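Local coordinates for histidine-rich glycoprotein (Oryctolagus cuniculus, PDB 4CCV) that binds heparin, heparan sulfate, heme, plasminogen, thrombospondin and divalent metal ions in plasma, acting as an adapter in coagulation, fibrinolysis and angiogenesis, at residues H69-F74 with F103-H108; A79-D84 with E91-V96. All blocks are in the same frame, centred on the assembly; numbering follows the deposited sequence.

Interaction 1 of 2, residues H69-F74 with F103-H108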
loop_
_atom_site.group_PDB
_atom_site.type_symbol
_atom_site.label_atom_id
_atom_site.label_comp_id
_atom_site.label_asym_id
_atom_site.label_seq_id
_atom_site.Cartn_x
_atom_site.Cartn_y
_atom_site.Cartn_z
ATOM N N HIS A 69 7.500 12.139 20.984
ATOM C CA HIS A 69 8.866 12.237 20.397
ATOM C C HIS A 69 9.456 10.867 20.121
ATOM O O HIS A 69 10.667 10.635 20.299
ATOM C CB HIS A 69 9.794 13.021 21.311
ATOM C CG HIS A 69 9.140 14.215 21.924
ATOM N ND1 HIS A 69 8.780 15.321 21.183
ATOM C CD2 HIS A 69 8.685 14.431 23.183
ATOM C CE1 HIS A 69 8.182 16.191 21.975
ATOM N NE2 HIS A 69 8.090 15.667 23.186
ATOM N N ARG A 70 8.589 9.947 19.674
ATOM C CA ARG A 70 9.023 8.572 19.450
ATOM C C ARG A 70 9.978 8.464 18.271
ATOM O O ARG A 70 10.062 9.362 17.467
ATOM C CB ARG A 70 7.805 7.681 19.222
ATOM C CG ARG A 70 7.121 7.346 20.521
ATOM C CD ARG A 70 5.739 6.751 20.280
ATOM N NE ARG A 70 5.212 6.321 21.562
ATOM C CZ ARG A 70 3.931 6.299 21.923
ATOM N NH1 ARG A 70 2.994 6.707 21.097
ATOM N NH2 ARG A 70 3.606 5.933 23.175
ATOM N N HIS A 71 10.659 7.332 18.139
ATOM C CA HIS A 71 11.443 7.059 16.944
ATOM C C HIS A 71 10.495 7.039 15.709
ATOM O O HIS A 71 9.464 6.375 15.736
ATOM C CB HIS A 71 12.160 5.734 17.111
ATOM C CG HIS A 71 13.282 5.804 18.113
ATOM N ND1 HIS A 71 13.381 4.992 19.235
ATOM C CD2 HIS A 71 14.381 6.571 18.115
ATOM C CE1 HIS A 71 14.493 5.274 19.890
ATOM N NE2 HIS A 71 15.130 6.222 19.220
ATOM N N PRO A 72 10.872 7.752 14.636
ATOM C CA PRO A 72 10.107 7.732 13.391
ATOM C C PRO A 72 9.993 6.323 12.770
ATOM O O PRO A 72 10.864 5.455 12.997
ATOM C CB PRO A 72 10.897 8.705 12.478
ATOM C CG PRO A 72 11.702 9.544 13.363
ATOM C CD PRO A 72 11.960 8.751 14.611
ATOM N N ALA A 73 8.919 6.103 12.001
ATOM C CA ALA A 73 8.752 4.847 11.269
ATOM C C ALA A 73 8.093 5.116 9.927
ATOM O O ALA A 73 7.590 6.249 9.667
ATOM C CB ALA A 73 8.060 3.772 12.104
ATOM N N PHE A 74 8.340 4.208 8.998
ATOM C CA PHE A 74 7.819 4.340 7.625
ATOM C C PHE A 74 7.547 2.914 7.192
ATOM O O PHE A 74 8.118 1.977 7.750
ATOM C CB PHE A 74 8.871 5.078 6.775
ATOM C CG PHE A 74 8.617 5.073 5.304
ATOM C CD1 PHE A 74 9.011 3.962 4.494
ATOM C CD2 PHE A 74 8.013 6.179 4.685
ATOM C CE1 PHE A 74 8.773 3.970 3.123
ATOM C CE2 PHE A 74 7.798 6.188 3.310
ATOM C CZ PHE A 74 8.187 5.086 2.537
ATOM N N PHE A 103 9.834 0.066 8.455
ATOM C CA PHE A 103 11.227 0.486 8.544
ATOM C C PHE A 103 11.251 1.427 9.761
ATOM O O PHE A 103 10.749 2.556 9.669
ATOM C CB PHE A 103 11.642 1.254 7.277
ATOM C CG PHE A 103 13.120 1.627 7.222
ATOM C CD1 PHE A 103 14.126 0.639 7.292
ATOM C CD2 PHE A 103 13.513 2.930 7.022
ATOM C CE1 PHE A 103 15.474 0.978 7.199
ATOM C CE2 PHE A 103 14.868 3.267 6.959
ATOM C CZ PHE A 103 15.833 2.294 7.046
ATOM N N ASN A 104 11.787 0.956 10.885
ATOM C CA ASN A 104 11.853 1.728 12.150
ATOM C C ASN A 104 13.252 2.378 12.323
ATOM O O ASN A 104 14.286 1.741 12.169
ATOM C CB ASN A 104 11.542 0.862 13.387
ATOM C CG ASN A 104 10.117 0.364 13.407
ATOM O OD1 ASN A 104 9.167 1.113 13.223
ATOM N ND2 ASN A 104 9.967 -0.942 13.626
ATOM N N PHE A 105 13.245 3.673 12.557
ATOM C CA PHE A 105 14.444 4.469 12.725
ATOM C C PHE A 105 15.486 3.820 13.650
ATOM O O PHE A 105 16.660 3.801 13.337
ATOM C CB PHE A 105 14.014 5.840 13.276
ATOM C CG PHE A 105 15.119 6.840 13.342
ATOM C CD1 PHE A 105 15.403 7.634 12.261
ATOM C CD2 PHE A 105 15.842 7.010 14.516
ATOM C CE1 PHE A 105 16.423 8.561 12.324
ATOM C CE2 PHE A 105 16.864 7.975 14.590
ATOM C CZ PHE A 105 17.157 8.708 13.472
ATOM N N GLU A 106 15.019 3.284 14.767
ATOM C CA GLU A 106 15.894 2.734 15.813
ATOM C C GLU A 106 16.411 1.292 15.564
ATOM O O GLU A 106 17.207 0.829 16.328
ATOM C CB GLU A 106 15.199 2.821 17.193
ATOM C CG GLU A 106 14.133 1.765 17.557
ATOM C CD GLU A 106 12.752 1.899 16.882
ATOM O OE1 GLU A 106 12.507 2.707 15.924
ATOM O OE2 GLU A 106 11.854 1.149 17.318
ATOM N N GLU A 107 15.967 0.607 14.509
ATOM C CA GLU A 107 16.369 -0.770 14.292
ATOM C C GLU A 107 17.425 -0.975 13.209
ATOM O O GLU A 107 17.710 -2.122 12.825
ATOM C CB GLU A 107 15.141 -1.598 13.947
ATOM C CG GLU A 107 14.167 -1.701 15.099
ATOM C CD GLU A 107 12.928 -2.530 14.755
ATOM O OE1 GLU A 107 12.569 -2.675 13.562
ATOM O OE2 GLU A 107 12.305 -3.037 15.704
ATOM N N HIS A 108 18.024 0.103 12.728
ATOM C CA HIS A 108 18.903 0.022 11.559
ATOM C C HIS A 108 20.092 0.927 11.765
ATOM O O HIS A 108 19.945 2.114 12.053
ATOM C CB HIS A 108 18.134 0.401 10.279
ATOM C CG HIS A 108 17.054 -0.573 9.929
ATOM N ND1 HIS A 108 15.734 -0.385 10.291
ATOM C CD2 HIS A 108 17.106 -1.778 9.307
ATOM C CE1 HIS A 108 15.012 -1.421 9.882
ATOM N NE2 HIS A 108 15.822 -2.282 9.285
#

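Interaction 2 of 2, residues A79-D84 with E91-V96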
loop_
_atom_site.group_PDB
_atom_site.type_symbol
_atom_site.label_atom_id
_atom_site.label_comp_id
_atom_site.label_asym_id
_atom_site.label_seq_id
_atom_site.Cartn_x
_atom_site.Cartn_y
_atom_site.Cartn_z
ATOM N N ALA A 79 -0.812 -3.402 -2.527
ATOM C CA ALA A 79 -2.139 -3.954 -2.634
ATOM C C ALA A 79 -2.359 -4.457 -4.040
ATOM O O ALA A 79 -2.273 -3.720 -5.027
ATOM C CB ALA A 79 -3.207 -2.923 -2.269
ATOM N N ASP A 80 -2.756 -5.702 -4.122
ATOM C CA ASP A 80 -3.061 -6.309 -5.396
ATOM C C ASP A 80 -4.570 -6.263 -5.531
ATOM O O ASP A 80 -5.255 -7.041 -4.857
ATOM C CB ASP A 80 -2.570 -7.747 -5.450
ATOM C CG ASP A 80 -3.172 -8.543 -6.641
ATOM O OD1 ASP A 80 -3.834 -7.967 -7.568
ATOM O OD2 ASP A 80 -3.013 -9.773 -6.624
ATOM N N LEU A 81 -5.095 -5.434 -6.422
ATOM C CA LEU A 81 -6.563 -5.379 -6.639
ATOM C C LEU A 81 -6.913 -6.137 -7.928
ATOM O O LEU A 81 -6.388 -5.851 -9.009
ATOM C CB LEU A 81 -7.047 -3.942 -6.782
ATOM C CG LEU A 81 -6.423 -2.945 -5.779
ATOM C CD1 LEU A 81 -6.498 -1.482 -6.252
ATOM C CD2 LEU A 81 -7.099 -3.073 -4.467
ATOM N N SER A 82 -7.752 -7.141 -7.776
ATOM C CA SER A 82 -8.122 -7.970 -8.880
ATOM C C SER A 82 -9.546 -7.654 -9.329
ATOM O O SER A 82 -10.498 -7.716 -8.545
ATOM C CB SER A 82 -8.011 -9.432 -8.456
ATOM O OG SER A 82 -8.271 -10.243 -9.552
ATOM N N PHE A 83 -9.674 -7.303 -10.594
ATOM C CA PHE A 83 -10.933 -6.847 -11.157
ATOM C C PHE A 83 -11.430 -7.753 -12.276
ATOM O O PHE A 83 -10.690 -8.221 -13.153
ATOM C CB PHE A 83 -10.856 -5.416 -11.742
ATOM C CG PHE A 83 -10.705 -4.354 -10.708
ATOM C CD1 PHE A 83 -11.828 -3.761 -10.127
ATOM C CD2 PHE A 83 -9.417 -3.934 -10.294
ATOM C CE1 PHE A 83 -11.680 -2.785 -9.158
ATOM C CE2 PHE A 83 -9.282 -2.971 -9.324
ATOM C CZ PHE A 83 -10.404 -2.380 -8.770
ATOM N N ASP A 84 -12.741 -7.938 -12.261
ATOM C CA ASP A 84 -13.451 -8.460 -13.411
ATOM C C ASP A 84 -13.019 -7.651 -14.638
ATOM O O ASP A 84 -12.950 -6.414 -14.571
ATOM C CB ASP A 84 -14.931 -8.238 -13.166
ATOM C CG ASP A 84 -15.778 -8.902 -14.195
ATOM O OD1 ASP A 84 -15.611 -8.611 -15.402
ATOM O OD2 ASP A 84 -16.617 -9.717 -13.783
ATOM N N GLU A 91 -13.935 0.829 -7.974
ATOM C CA GLU A 91 -14.567 0.757 -6.663
ATOM C C GLU A 91 -14.754 -0.630 -6.084
ATOM O O GLU A 91 -14.899 -0.749 -4.870
ATOM C CB GLU A 91 -15.952 1.396 -6.673
ATOM C CG GLU A 91 -15.991 2.761 -7.290
ATOM C CD GLU A 91 -15.127 3.744 -6.535
ATOM O OE1 GLU A 91 -15.596 4.214 -5.467
ATOM O OE2 GLU A 91 -13.990 4.040 -7.016
ATOM N N ASN A 92 -14.792 -1.665 -6.915
ATOM C CA ASN A 92 -15.305 -2.946 -6.469
ATOM C C ASN A 92 -14.466 -4.133 -6.954
ATOM O O ASN A 92 -14.926 -5.017 -7.677
ATOM C CB ASN A 92 -16.764 -3.043 -6.918
ATOM C CG ASN A 92 -17.629 -2.010 -6.244
ATOM O OD1 ASN A 92 -18.091 -1.030 -6.857
ATOM N ND2 ASN A 92 -17.819 -2.184 -4.951
ATOM N N PRO A 93 -13.220 -4.176 -6.525
ATOM C CA PRO A 93 -12.448 -5.377 -6.856
ATOM C C PRO A 93 -13.063 -6.663 -6.339
ATOM O O PRO A 93 -13.737 -6.666 -5.306
ATOM C CB PRO A 93 -11.074 -5.099 -6.237
ATOM C CG PRO A 93 -11.342 -4.174 -5.127
ATOM C CD PRO A 93 -12.484 -3.263 -5.618
ATOM N N GLU A 94 -12.892 -7.740 -7.104
ATOM C CA GLU A 94 -13.407 -9.048 -6.711
ATOM C C GLU A 94 -12.694 -9.517 -5.469
ATOM O O GLU A 94 -13.281 -10.206 -4.627
ATOM C CB GLU A 94 -13.122 -10.076 -7.782
ATOM C CG GLU A 94 -13.755 -9.755 -9.126
ATOM C CD GLU A 94 -15.283 -9.743 -9.071
ATOM O OE1 GLU A 94 -15.843 -10.749 -8.567
ATOM O OE2 GLU A 94 -15.916 -8.736 -9.516
ATOM N N ASP A 95 -11.400 -9.224 -5.418
ATOM C CA ASP A 95 -10.589 -9.482 -4.239
ATOM C C ASP A 95 -9.321 -8.644 -4.155
ATOM O O ASP A 95 -8.894 -8.062 -5.122
ATOM C CB ASP A 95 -10.237 -10.971 -4.096
ATOM C CG ASP A 95 -9.486 -11.507 -5.269
ATOM O OD1 ASP A 95 -8.394 -11.010 -5.518
ATOM O OD2 ASP A 95 -9.986 -12.431 -5.965
ATOM N N VAL A 96 -8.723 -8.616 -2.960
ATOM C CA VAL A 96 -7.577 -7.767 -2.680
ATOM C C VAL A 96 -6.600 -8.560 -1.816
ATOM O O VAL A 96 -7.016 -9.252 -0.873
ATOM C CB VAL A 96 -8.029 -6.492 -1.955
ATOM C CG1 VAL A 96 -6.846 -5.606 -1.610
ATOM C CG2 VAL A 96 -9.004 -5.675 -2.807
HETATM O O HOH W 1 -14.514 -6.589 -10.077
#

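Interaction 1 of 2, residues H69-F74 with F103-H108
Glu106 lies across one face of the His71 imidazole, its CB 3.6 Å from the ring centroid and 13° off the normal, a CH-pi contact. Its CG sits between the backbone N and the carbonyl carbon (chi1 79°), and the chain bends at chi2, carrying CD toward His71 CB. The carboxylate stays on the same side of the ring plane, displaced toward His71 CB and close to parallel with the ring (planes 15° apart). OE1 reaches His71 CB at 3.3 Å and stays 4.1 Å from His71 ND1, too far for a hydrogen bond. OE2 forms a salt bridge with Arg65, which also donates to the carbonyl of His71 and so ties both residues to one guanidinium.

Phe105 stands at about a right angle to His71, with CD2 of the one 3.9 Å from CD2 of the other. Against Pro72 it runs side by side: Pro72 CD packs on Phe105 CB. The backbone beneath is the last part of the antiparallel pairing between strands 73-84 and 95-104 of this cystatin domain. Phe74 and Phe103 form a hydrogen-bonded pair, Phe103 N to Phe74 O at 2.7 Å, and Ala73 with Asn104 a non-hydrogen-bonded one. One further bond, Phe105 N to Pro72 O (3.0 Å), carries the pairing past the strand ends.

Asn104 O accepts from Glu107 N and from His108 ND1, which approach from opposite faces of its plane and fix the turn. Main-chain bonds thus set the register, while the Arg65 salt bridge probably steadies the carboxylate beside an imidazole whose charge is not established.

Interaction 2 of 2, residues A79-D84 with E91-V96
Ser82 faces both Glu94 and Asp95, a classic beta bulge where strand 95-104 begins to pair with strand 73-84 in the hairpin of this cystatin fold. Two backbone hydrogen bonds define it. Ser82 N donates to Asp95 O at 3.0 Å and 170° at the hydrogen; Ser82 O accepts from Glu94 N at 2.8 Å, with a more bent angle of 136°. One residue further along, Val96 CA approaches Asp80 O in a CA-H...O contact, beside the non-hydrogen-bonded pair Leu81-Val96.

The apolar contacts gather on the side of Leu81 and Val96. These two side chains lie alongside each other and point the same way, Leu81 CD2 meeting Val96 CG2 at 3.6 Å. Leu81 also touches Ser17 of helix 15-27, so this face of the hairpin turns to the helix that packs on the cystatin sheet. Phe83 adds a CH-pi contact: Pro93 CB stands 3.9 Å from the ring centroid, over the face but offset toward the rim. Phe83 CG, anti to the carbonyl carbon (chi1 -70°), swings back toward 91-96. At the ring's end, CE1 meets Pro93 N and CD.

Polar side chains mark the other face. Asp95 OD1 rests 3.4 Å from Ser82 CB, and the polar ends of both residues turn to Arg51, which makes a salt bridge with Asp95 OD2 and a hydrogen bond with Ser82 OG. Beyond the bulge, Asp84 OD1 accepts from the backbone N of Glu86, while Asp84 OD2 and Glu94 OE2 come within 4.4 Å. One water, which may ease this like-charge proximity, joins the segments: it accepts from Asp84 N and donates to Asn92 O and to Glu94 OE2, the last at 2.6 Å.

Overall arrangement
Both interactions belong to one hairpin, strands 73-84 and 95-104, at one side of the five-stranded antiparallel sheet of the N2 domain, the second cystatin domain of this longer glycoprotein. Interaction 2 lies near the turn, with six residues between its segments; interaction 1 lies at the hairpin's open end, with 28 residues between its segments, interaction 2 among them. Their centres are 32 Å apart, on opposite sides of the chain's centre, and their nearest atoms about 13 Å. Interaction 2 thus secures the end beside helix 15-27. Interaction 1 secures the end bordering the glycan and the glutathione site: Arg61, part of that pocket, bonds to Ala73 O.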